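Local coordinates for protein Alpha/beta hydrolase (Pseudomonas aeruginosa PAO1, PDB 4R1D) that probably hydrolyses lipids as a calcium-binding lipase effector of the H2 type VI secretion system, held in check by its immunity partner Tli4, at residues G322-A327 / E405-S410; R336-L341 / E367-N372; V313-A318 / L387-K392. All coordinates share one frame; numbering follows the deposited sequence. Where two conformers were deposited one is given.

Contact 1 of 3, residues G322-A327 / E405-S410; sequences GALELA and EDLIDS
L324 pushes one methyl group against the flank of helix 400-421, where L407 and I408 receive it. Both segments belong to the long insertion between strands 274-280 and 427-432 of the parallel sheet in this alpha/beta hydrolase, so the contact joins two helical parts of that insertion. The contact is purely apolar: no hydrogen bond joins the two segments, and the backbones stay apart, with L324 CA 7.7 Å from I408 CA. L324 loses about as much surface as its two partners together (55 against 26 and 23 Å²). Its CD1 does all the touching, 4.3 Å from L407 CB and equally 4.3 Å from I408 CD1. With chi2 at 173° that methyl stands anti to CA, which extends it to bridge the gap. I408 reaches it with the far end of its ethyl branch, whereas L407 offers the root of its side chain; L407 was deposited in two conformers, so the placing of its outer branches is doubtful. I411, one turn further along helix 400-421, also meets L324, and V317 of helix 310-317 adds another apolar neighbour. Helix 400-421 also meets a second protein chain, presumably Tli4, whose K91 forms a salt bridge with E405. A type I turn runs from L324 to A327, with A327 N donating to L324 O at 2.9 Å.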
loop_
_atom_site.group_PDB
_atom_site.type_symbol
_atom_site.label_atom_id
_atom_site.label_comp_id
_atom_site.label_asym_id
_atom_site.label_seq_id
_atom_site.Cartn_x
_atom_site.Cartn_y
_atom_site.Cartn_z
ATOM N N GLY A 322 -0.365 6.148 -4.703
ATOM C CA GLY A 322 0.278 4.936 -5.185
ATOM C C GLY A 322 -0.689 4.005 -5.893
ATOM O O GLY A 322 -0.350 3.421 -6.931
ATOM N N ALA A 323 -1.889 3.848 -5.336
ATOM C CA ALA A 323 -2.876 2.944 -5.916
ATOM C C ALA A 323 -3.461 3.531 -7.193
ATOM O O ALA A 323 -3.584 2.833 -8.211
ATOM C CB ALA A 323 -3.987 2.632 -4.912
ATOM N N LEU A 324 -3.814 4.817 -7.136
ATOM C CA LEU A 324 -4.431 5.495 -8.272
ATOM C C LEU A 324 -3.481 5.599 -9.447
ATOM O O LEU A 324 -3.918 5.699 -10.594
ATOM C CB LEU A 324 -4.880 6.910 -7.887
ATOM C CG LEU A 324 -6.216 6.977 -7.161
ATOM C CD1 LEU A 324 -6.476 8.397 -6.671
ATOM C CD2 LEU A 324 -7.360 6.479 -8.053
ATOM N N GLU A 325 -2.181 5.595 -9.166
ATOM C CA GLU A 325 -1.188 5.710 -10.230
ATOM C C GLU A 325 -1.180 4.497 -11.160
ATOM O O GLU A 325 -0.572 4.535 -12.223
ATOM C CB GLU A 325 0.206 5.992 -9.664
ATOM C CG GLU A 325 0.412 7.462 -9.310
ATOM C CD GLU A 325 1.592 7.697 -8.386
ATOM O OE1 GLU A 325 2.355 6.740 -8.140
ATOM O OE2 GLU A 325 1.745 8.844 -7.910
ATOM N N LEU A 326 -1.867 3.431 -10.763
ATOM C CA LEU A 326 -2.043 2.278 -11.638
ATOM C C LEU A 326 -3.071 2.556 -12.741
ATOM O O LEU A 326 -3.193 1.788 -13.692
ATOM C CB LEU A 326 -2.484 1.062 -10.823
ATOM C CG LEU A 326 -2.856 -0.220 -11.578
ATOM C CD1 LEU A 326 -1.631 -0.765 -12.316
ATOM C CD2 LEU A 326 -3.437 -1.277 -10.645
ATOM N N ALA A 327 -3.823 3.644 -12.609
ATOM C CA ALA A 327 -4.869 3.945 -13.591
ATOM C C ALA A 327 -4.248 4.155 -14.973
ATOM O O ALA A 327 -3.131 4.653 -15.075
ATOM C CB ALA A 327 -5.641 5.164 -13.163
ATOM N N GLU A 405 -9.952 15.109 -6.788
ATOM C CA GLU A 405 -9.619 15.703 -8.082
ATOM C C GLU A 405 -8.171 16.184 -8.140
ATOM O O GLU A 405 -7.495 16.049 -9.176
ATOM C CB GLU A 405 -10.614 16.822 -8.440
ATOM C CG GLU A 405 -12.026 16.278 -8.608
ATOM C CD GLU A 405 -13.029 17.335 -9.014
ATOM O OE1 GLU A 405 -12.638 18.505 -9.174
ATOM O OE2 GLU A 405 -14.213 16.988 -9.172
ATOM N N ASP A 406 -7.683 16.750 -7.040
ATOM C CA ASP A 406 -6.284 17.152 -6.989
ATOM C C ASP A 406 -5.369 15.925 -7.107
ATOM O O ASP A 406 -4.305 15.999 -7.733
ATOM C CB ASP A 406 -5.973 17.946 -5.717
ATOM C CG ASP A 406 -6.149 19.446 -5.909
ATOM O OD1 ASP A 406 -6.402 19.844 -7.059
ATOM O OD2 ASP A 406 -6.006 20.220 -4.926
ATOM N N LEU A 407 -5.782 14.806 -6.513
ATOM C CA LEU A 407 -4.973 13.586 -6.588
ATOM C C LEU A 407 -4.931 13.092 -8.028
ATOM O O LEU A 407 -3.892 12.663 -8.507
ATOM C CB LEU A 407 -5.493 12.480 -5.660
ATOM C CG LEU A 407 -5.165 12.526 -4.163
ATOM C CD1 LEU A 407 -5.668 11.269 -3.464
ATOM C CD2 LEU A 407 -3.670 12.673 -3.925
ATOM N N ILE A 408 -6.068 13.168 -8.724
ATOM C CA ILE A 408 -6.087 12.775 -10.132
ATOM C C ILE A 408 -5.151 13.673 -10.955
ATOM O O ILE A 408 -4.422 13.196 -11.822
ATOM C CB ILE A 408 -7.527 12.788 -10.727
ATOM C CG1 ILE A 408 -8.412 11.752 -10.029
ATOM C CG2 ILE A 408 -7.497 12.502 -12.240
ATOM C CD1 ILE A 408 -7.947 10.310 -10.227
ATOM N N ASP A 409 -5.157 14.973 -10.682
ATOM C CA ASP A 409 -4.290 15.876 -11.434
ATOM C C ASP A 409 -2.816 15.547 -11.159
ATOM O O ASP A 409 -1.970 15.582 -12.066
ATOM C CB ASP A 409 -4.630 17.344 -11.119
ATOM C CG ASP A 409 -5.987 17.757 -11.688
ATOM O OD1 ASP A 409 -6.538 16.991 -12.501
ATOM O OD2 ASP A 409 -6.494 18.844 -11.341
ATOM N N SER A 410 -2.522 15.204 -9.908
ATOM C CA SER A 410 -1.180 14.727 -9.541
ATOM C C SER A 410 -0.740 13.497 -10.326
ATOM O O SER A 410 0.365 13.472 -10.856
ATOM C CB SER A 410 -1.093 14.427 -8.046
ATOM O OG SER A 410 -0.591 15.542 -7.338
#

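Contact 2 of 3, residues R336-L341 / E367-N372; sequences RPWLFL and EEIYKN
Two consecutive residues, W338 and L339, turn their side chains to the same partner, I369. The feature goes with a classic beta bulge, in which both residues face Y359 at the edge of a small mixed sheet, and strand 339-342 starts there. The other segment includes part of helix 365-370, with a wider, pi-type turn, so the contact packs that helix against a bulged strand. I369 is the central piece, with 61 Å² buried. Its CD1 lies 3.7 Å from W338 CZ2 and stands 3.6 Å above the indole plane, displaced toward the rim. On that side of the plane the ring also has its own neighbour, L339 CB. The same I369 methyl comes within 4.1 Å of L339 CD2, the two side chains running alongside each other head to tail. The indole owes its position to chi1 of 51°, which tucks CG in between the N and C branches of the backbone, while I369 has CD1 anti to CA (chi2 172°) and therefore at full stretch. Y370 turns its ring edge to the same corner of the indole: W338 CZ2 sits near the phenol plane, 3.7 Å from Y370 OH. That approach to a ring carbon is packing; the hydroxyl has its hydrogen bond elsewhere, with P328 O. Y332 is a further aromatic neighbour, edge-to-face with W338. Beyond the apolar patch, K371 is paired with both D409 of helix 400-421 and a residue of its own segment: K371 NZ bonds E367 OE2 at 2.7 Å, on the syn side and 24° out of the carboxylate plane.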
loop_
_atom_site.group_PDB
_atom_site.type_symbol
_atom_site.label_atom_id
_atom_site.label_comp_id
_atom_site.label_asym_id
_atom_site.label_seq_id
_atom_site.Cartn_x
_atom_site.Cartn_y
_atom_site.Cartn_z
ATOM N N ARG A 336 -6.073 4.828 -27.464
ATOM C CA ARG A 336 -7.387 4.299 -27.844
ATOM C C ARG A 336 -8.271 4.018 -26.631
ATOM O O ARG A 336 -7.773 3.876 -25.513
ATOM C CB ARG A 336 -7.248 3.058 -28.723
ATOM C CG ARG A 336 -6.669 3.350 -30.104
ATOM C CD ARG A 336 -6.664 2.113 -30.987
ATOM N NE ARG A 336 -5.837 1.063 -30.405
ATOM C CZ ARG A 336 -4.519 0.997 -30.535
ATOM N NH1 ARG A 336 -3.878 1.909 -31.253
ATOM N NH2 ARG A 336 -3.846 0.012 -29.959
ATOM N N PRO A 337 -9.593 3.952 -26.847
ATOM C CA PRO A 337 -10.519 3.684 -25.744
ATOM C C PRO A 337 -10.424 2.273 -25.177
ATOM O O PRO A 337 -10.019 1.335 -25.869
ATOM C CB PRO A 337 -11.891 3.913 -26.378
ATOM C CG PRO A 337 -11.681 3.649 -27.843
ATOM C CD PRO A 337 -10.299 4.190 -28.121
ATOM N N TRP A 338 -10.796 2.143 -23.906
ATOM C CA TRP A 338 -10.817 0.862 -23.218
ATOM C C TRP A 338 -12.089 0.675 -22.405
ATOM O O TRP A 338 -12.333 -0.386 -21.858
ATOM C CB TRP A 338 -9.584 0.726 -22.322
ATOM C CG TRP A 338 -9.335 1.885 -21.385
ATOM C CD1 TRP A 338 -8.515 2.954 -21.606
ATOM C CD2 TRP A 338 -9.884 2.068 -20.073
ATOM N NE1 TRP A 338 -8.520 3.790 -20.514
ATOM C CE2 TRP A 338 -9.360 3.273 -19.566
ATOM C CE3 TRP A 338 -10.775 1.333 -19.285
ATOM C CZ2 TRP A 338 -9.691 3.761 -18.294
ATOM C CZ3 TRP A 338 -11.108 1.824 -18.023
ATOM C CH2 TRP A 338 -10.562 3.024 -17.547
ATOM N N LEU A 339 -12.914 1.715 -22.329
ATOM C CA LEU A 339 -14.135 1.637 -21.550
ATOM C C LEU A 339 -15.280 1.786 -22.521
ATOM O O LEU A 339 -15.447 2.848 -23.118
ATOM C CB LEU A 339 -14.193 2.766 -20.519
ATOM C CG LEU A 339 -15.500 2.892 -19.722
ATOM C CD1 LEU A 339 -15.759 1.662 -18.858
ATOM C CD2 LEU A 339 -15.507 4.148 -18.847
ATOM N N PHE A 340 -16.050 0.722 -22.683
ATOM C CA PHE A 340 -17.056 0.663 -23.742
ATOM C C PHE A 340 -18.470 0.531 -23.201
ATOM O O PHE A 340 -18.760 -0.339 -22.382
ATOM C CB PHE A 340 -16.768 -0.514 -24.680
ATOM C CG PHE A 340 -15.379 -0.518 -25.242
ATOM C CD1 PHE A 340 -15.067 0.234 -26.365
ATOM C CD2 PHE A 340 -14.378 -1.268 -24.643
ATOM C CE1 PHE A 340 -13.793 0.229 -26.891
ATOM C CE2 PHE A 340 -13.099 -1.281 -25.155
ATOM C CZ PHE A 340 -12.798 -0.530 -26.290
ATOM N N LEU A 341 -19.365 1.388 -23.686
ATOM C CA LEU A 341 -20.769 1.302 -23.344
ATOM C C LEU A 341 -21.493 0.679 -24.535
ATOM O O LEU A 341 -21.558 1.287 -25.601
ATOM C CB LEU A 341 -21.323 2.698 -23.061
ATOM C CG LEU A 341 -21.185 3.292 -21.651
ATOM C CD1 LEU A 341 -19.899 2.889 -20.926
ATOM C CD2 LEU A 341 -21.343 4.807 -21.684
ATOM N N GLU A 367 -10.014 13.483 -17.289
ATOM C CA GLU A 367 -11.247 14.268 -17.279
ATOM C C GLU A 367 -12.451 13.456 -17.751
ATOM O O GLU A 367 -13.555 13.597 -17.228
ATOM C CB GLU A 367 -11.100 15.516 -18.160
ATOM C CG GLU A 367 -9.965 16.450 -17.759
ATOM C CD GLU A 367 -10.195 17.125 -16.420
ATOM O OE1 GLU A 367 -11.367 17.374 -16.069
ATOM O OE2 GLU A 367 -9.199 17.402 -15.719
ATOM N N GLU A 368 -12.235 12.608 -18.751
ATOM C CA GLU A 368 -13.328 11.849 -19.349
ATOM C C GLU A 368 -13.874 10.734 -18.463
ATOM O O GLU A 368 -15.054 10.408 -18.521
ATOM C CB GLU A 368 -12.904 11.273 -20.698
ATOM C CG GLU A 368 -12.514 12.322 -21.715
ATOM C CD GLU A 368 -12.326 11.713 -23.075
ATOM O OE1 GLU A 368 -13.255 11.015 -23.528
ATOM O OE2 GLU A 368 -11.247 11.890 -23.668
ATOM N N ILE A 369 -13.016 10.153 -17.637
ATOM C CA ILE A 369 -13.407 8.994 -16.837
ATOM C C ILE A 369 -13.156 9.213 -15.347
ATOM O O ILE A 369 -14.079 9.122 -14.540
ATOM C CB ILE A 369 -12.651 7.736 -17.297
ATOM C CG1 ILE A 369 -12.930 7.464 -18.781
ATOM C CG2 ILE A 369 -13.058 6.533 -16.477
ATOM C CD1 ILE A 369 -12.068 6.353 -19.395
ATOM N N TYR A 370 -11.914 9.525 -14.982
ATOM C CA TYR A 370 -11.534 9.503 -13.559
ATOM C C TYR A 370 -12.237 10.556 -12.696
ATOM O O TYR A 370 -12.635 10.258 -11.577
ATOM C CB TYR A 370 -10.011 9.578 -13.364
ATOM C CG TYR A 370 -9.249 8.576 -14.188
ATOM C CD1 TYR A 370 -9.852 7.397 -14.607
ATOM C CD2 TYR A 370 -7.921 8.810 -14.556
ATOM C CE1 TYR A 370 -9.164 6.472 -15.382
ATOM C CE2 TYR A 370 -7.221 7.897 -15.329
ATOM C CZ TYR A 370 -7.851 6.730 -15.745
ATOM O OH TYR A 370 -7.160 5.822 -16.515
ATOM N N LYS A 371 -12.388 11.774 -13.219
ATOM C CA LYS A 371 -13.092 12.835 -12.501
ATOM C C LYS A 371 -14.577 12.929 -12.878
ATOM O O LYS A 371 -15.343 13.645 -12.231
ATOM C CB LYS A 371 -12.394 14.188 -12.704
ATOM C CG LYS A 371 -11.000 14.242 -12.070
ATOM C CD LYS A 371 -10.490 15.672 -11.919
ATOM C CE LYS A 371 -9.753 16.122 -13.154
ATOM N NZ LYS A 371 -9.151 17.481 -13.014
ATOM N N ASN A 372 -14.975 12.210 -13.921
ATOM C CA ASN A 372 -16.382 12.182 -14.334
ATOM C C ASN A 372 -17.285 11.617 -13.234
ATOM O O ASN A 372 -17.026 10.532 -12.708
ATOM C CB ASN A 372 -16.523 11.360 -15.613
ATOM C CG ASN A 372 -17.937 11.372 -16.170
ATOM O OD1 ASN A 372 -18.835 10.736 -15.621
ATOM N ND2 ASN A 372 -18.132 12.072 -17.285
#

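Contact 3 of 3, residues V313-A318 / L387-K392; sequences VTAIVA and LDMSDK
L387 lays its CD2 methyl over A318 CB at 3.5 Å, the shortest approach between the two segments, and the same methyl lies 4.5 Å from T314 CG2. T314 and A318 are one turn apart, four residues along the chain, so a single leucine branch rests across neighbouring turns of one helical flank. L387 starts out pointing away from the helix; contact depends on the outer carbons bending back, CG lying beside the backbone N and anti to the carbonyl carbon (chi1 -63°). The small alanine side chains let the backbones come close, with A315 CA only 5.4 Å from L387 CA. M389 makes the second touch by another route. It points toward the helix, and its chain, extended at chi2, bends at chi3 (-78°), so that CE ends 3.8 Å from A315 CB. A leucine and a methionine two residues apart thus hold separate parts of the helix surface, and all 174 Å² buried is gained without a direct hydrogen bond between the segments. A polar bridge comes from outside: Q103 gives its amide NE2 to A315 O and takes M389 N on OE1, joining the two backbones through one side chain. F404 of helix 400-421 also packs on A318, and L188 of the neighbouring protein chain, presumably Tli4, touches M389. Between the two touching residues, D388 OD1 accepts from S390 N at 3.0 Å (N-H...O 158°) and from S390 OG at 2.7 Å, both from the same face of the carboxylate plane. The bond from S390 N, two residues on, makes this bend an Asx turn that spans M389, within the apolar attachment to helix 310-317.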
loop_
_atom_site.group_PDB
_atom_site.type_symbol
_atom_site.label_atom_id
_atom_site.label_comp_id
_atom_site.label_asym_id
_atom_site.label_seq_id
_atom_site.Cartn_x
_atom_site.Cartn_y
_atom_site.Cartn_z
ATOM N N VAL A 313 -13.367 -0.796 -1.956
ATOM C CA VAL A 313 -12.151 -0.524 -2.703
ATOM C C VAL A 313 -11.964 0.967 -2.856
ATOM O O VAL A 313 -10.870 1.490 -2.670
ATOM C CB VAL A 313 -12.204 -1.155 -4.100
ATOM C CG1 VAL A 313 -10.954 -0.761 -4.897
ATOM C CG2 VAL A 313 -12.319 -2.666 -3.988
ATOM N N THR A 314 -13.045 1.656 -3.209
ATOM C CA THR A 314 -12.972 3.083 -3.473
ATOM C C THR A 314 -12.525 3.869 -2.236
ATOM O O THR A 314 -11.772 4.822 -2.355
ATOM C CB THR A 314 -14.325 3.598 -3.994
ATOM O OG1 THR A 314 -14.575 3.012 -5.282
ATOM C CG2 THR A 314 -14.307 5.110 -4.129
ATOM N N ALA A 315 -12.967 3.441 -1.058
ATOM C CA ALA A 315 -12.604 4.117 0.186
ATOM C C ALA A 315 -11.094 4.166 0.404
ATOM O O ALA A 315 -10.574 5.115 0.983
ATOM C CB ALA A 315 -13.269 3.436 1.381
ATOM N N ILE A 316 -10.406 3.117 -0.024
ATOM C CA ILE A 316 -8.953 3.078 0.104
ATOM C C ILE A 316 -8.234 3.658 -1.125
ATOM O O ILE A 316 -7.423 4.595 -1.009
ATOM C CB ILE A 316 -8.490 1.651 0.427
ATOM C CG1 ILE A 316 -9.212 1.145 1.676
ATOM C CG2 ILE A 316 -6.974 1.603 0.620
ATOM C CD1 ILE A 316 -9.000 -0.327 1.938
ATOM N N VAL A 317 -8.559 3.140 -2.306
ATOM C CA VAL A 317 -7.818 3.493 -3.505
ATOM C C VAL A 317 -7.941 4.973 -3.863
ATOM O O VAL A 317 -6.967 5.597 -4.259
ATOM C CB VAL A 317 -8.259 2.610 -4.701
ATOM C CG1 VAL A 317 -7.584 3.059 -5.991
ATOM C CG2 VAL A 317 -7.934 1.143 -4.407
ATOM N N ALA A 318 -9.137 5.540 -3.716
ATOM C CA ALA A 318 -9.372 6.916 -4.156
ATOM C C ALA A 318 -8.639 7.930 -3.289
ATOM O O ALA A 318 -8.576 9.109 -3.631
ATOM C CB ALA A 318 -10.893 7.238 -4.218
ATOM N N LEU A 387 -15.457 8.487 -0.252
ATOM C CA LEU A 387 -14.178 9.209 -0.336
ATOM C C LEU A 387 -13.625 9.601 1.042
ATOM O O LEU A 387 -12.415 9.505 1.296
ATOM C CB LEU A 387 -14.321 10.453 -1.214
ATOM C CG LEU A 387 -14.682 10.159 -2.670
ATOM C CD1 LEU A 387 -15.070 11.451 -3.403
ATOM C CD2 LEU A 387 -13.515 9.465 -3.368
ATOM N N ASP A 388 -14.512 10.057 1.917
ATOM C CA ASP A 388 -14.140 10.419 3.280
ATOM C C ASP A 388 -15.316 10.073 4.181
ATOM O O ASP A 388 -16.335 10.762 4.194
ATOM C CB ASP A 388 -13.807 11.909 3.383
ATOM C CG ASP A 388 -13.280 12.306 4.763
ATOM O OD1 ASP A 388 -13.436 11.529 5.728
ATOM O OD2 ASP A 388 -12.701 13.404 4.876
ATOM N N MET A 389 -15.184 8.989 4.932
ATOM C CA MET A 389 -16.290 8.521 5.748
ATOM C C MET A 389 -16.237 9.069 7.175
ATOM O O MET A 389 -17.029 8.670 8.022
ATOM C CB MET A 389 -16.320 6.993 5.747
ATOM C CG MET A 389 -16.408 6.398 4.336
ATOM S SD MET A 389 -16.691 4.615 4.305
ATOM C CE MET A 389 -15.044 3.999 4.670
ATOM N N SER A 390 -15.333 10.008 7.426
ATOM C CA SER A 390 -15.024 10.406 8.803
ATOM C C SER A 390 -16.088 11.290 9.449
ATOM O O SER A 390 -16.182 11.376 10.674
ATOM C CB SER A 390 -13.649 11.083 8.884
ATOM O OG SER A 390 -13.671 12.380 8.308
ATOM N N ASP A 391 -16.892 11.941 8.622
ATOM C CA ASP A 391 -17.857 12.899 9.122
ATOM C C ASP A 391 -18.620 13.440 7.928
ATOM O O ASP A 391 -18.178 13.289 6.785
ATOM C CB ASP A 391 -17.128 14.040 9.840
ATOM C CG ASP A 391 -18.062 14.937 10.617
ATOM O OD1 ASP A 391 -19.260 14.603 10.745
ATOM O OD2 ASP A 391 -17.586 15.983 11.115
ATOM N N LYS A 392 -19.764 14.061 8.187
ATOM C CA LYS A 392 -20.511 14.720 7.129
ATOM C C LYS A 392 -19.629 15.810 6.537
ATOM O O LYS A 392 -18.901 16.482 7.262
ATOM C CB LYS A 392 -21.800 15.333 7.671
ATOM C CG LYS A 392 -22.476 14.517 8.751
ATOM C CD LYS A 392 -22.339 15.191 10.111
ATOM C CE LYS A 392 -22.962 16.588 10.118
ATOM N NZ LYS A 392 -22.111 17.627 9.459
#

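From the N terminus, all three contacts fall in the insertion between sheet strands 274-280 and 427-432. Helix 310-317 opens contact 3, helix 321-324 contact 1 and strand 339-342 of the mixed sheet contact 2. Helix 365-370 packs on that strand and closes contact 2, loop 387-392 packs on helix 310-317 and closes contact 3, and helix 400-421 packs on helix 321-324 and closes contact 1. Contact 2 is nested in both other loops; contacts 1 and 3 cross. Contact 1 touches both neighbours, by the D409 OD1 to K371 NZ salt bridge (2.7 Å) and by L324 CG packing on V317 O (3.3 Å); contacts 2 and 3 stay about 8 Å apart at their nearest atoms.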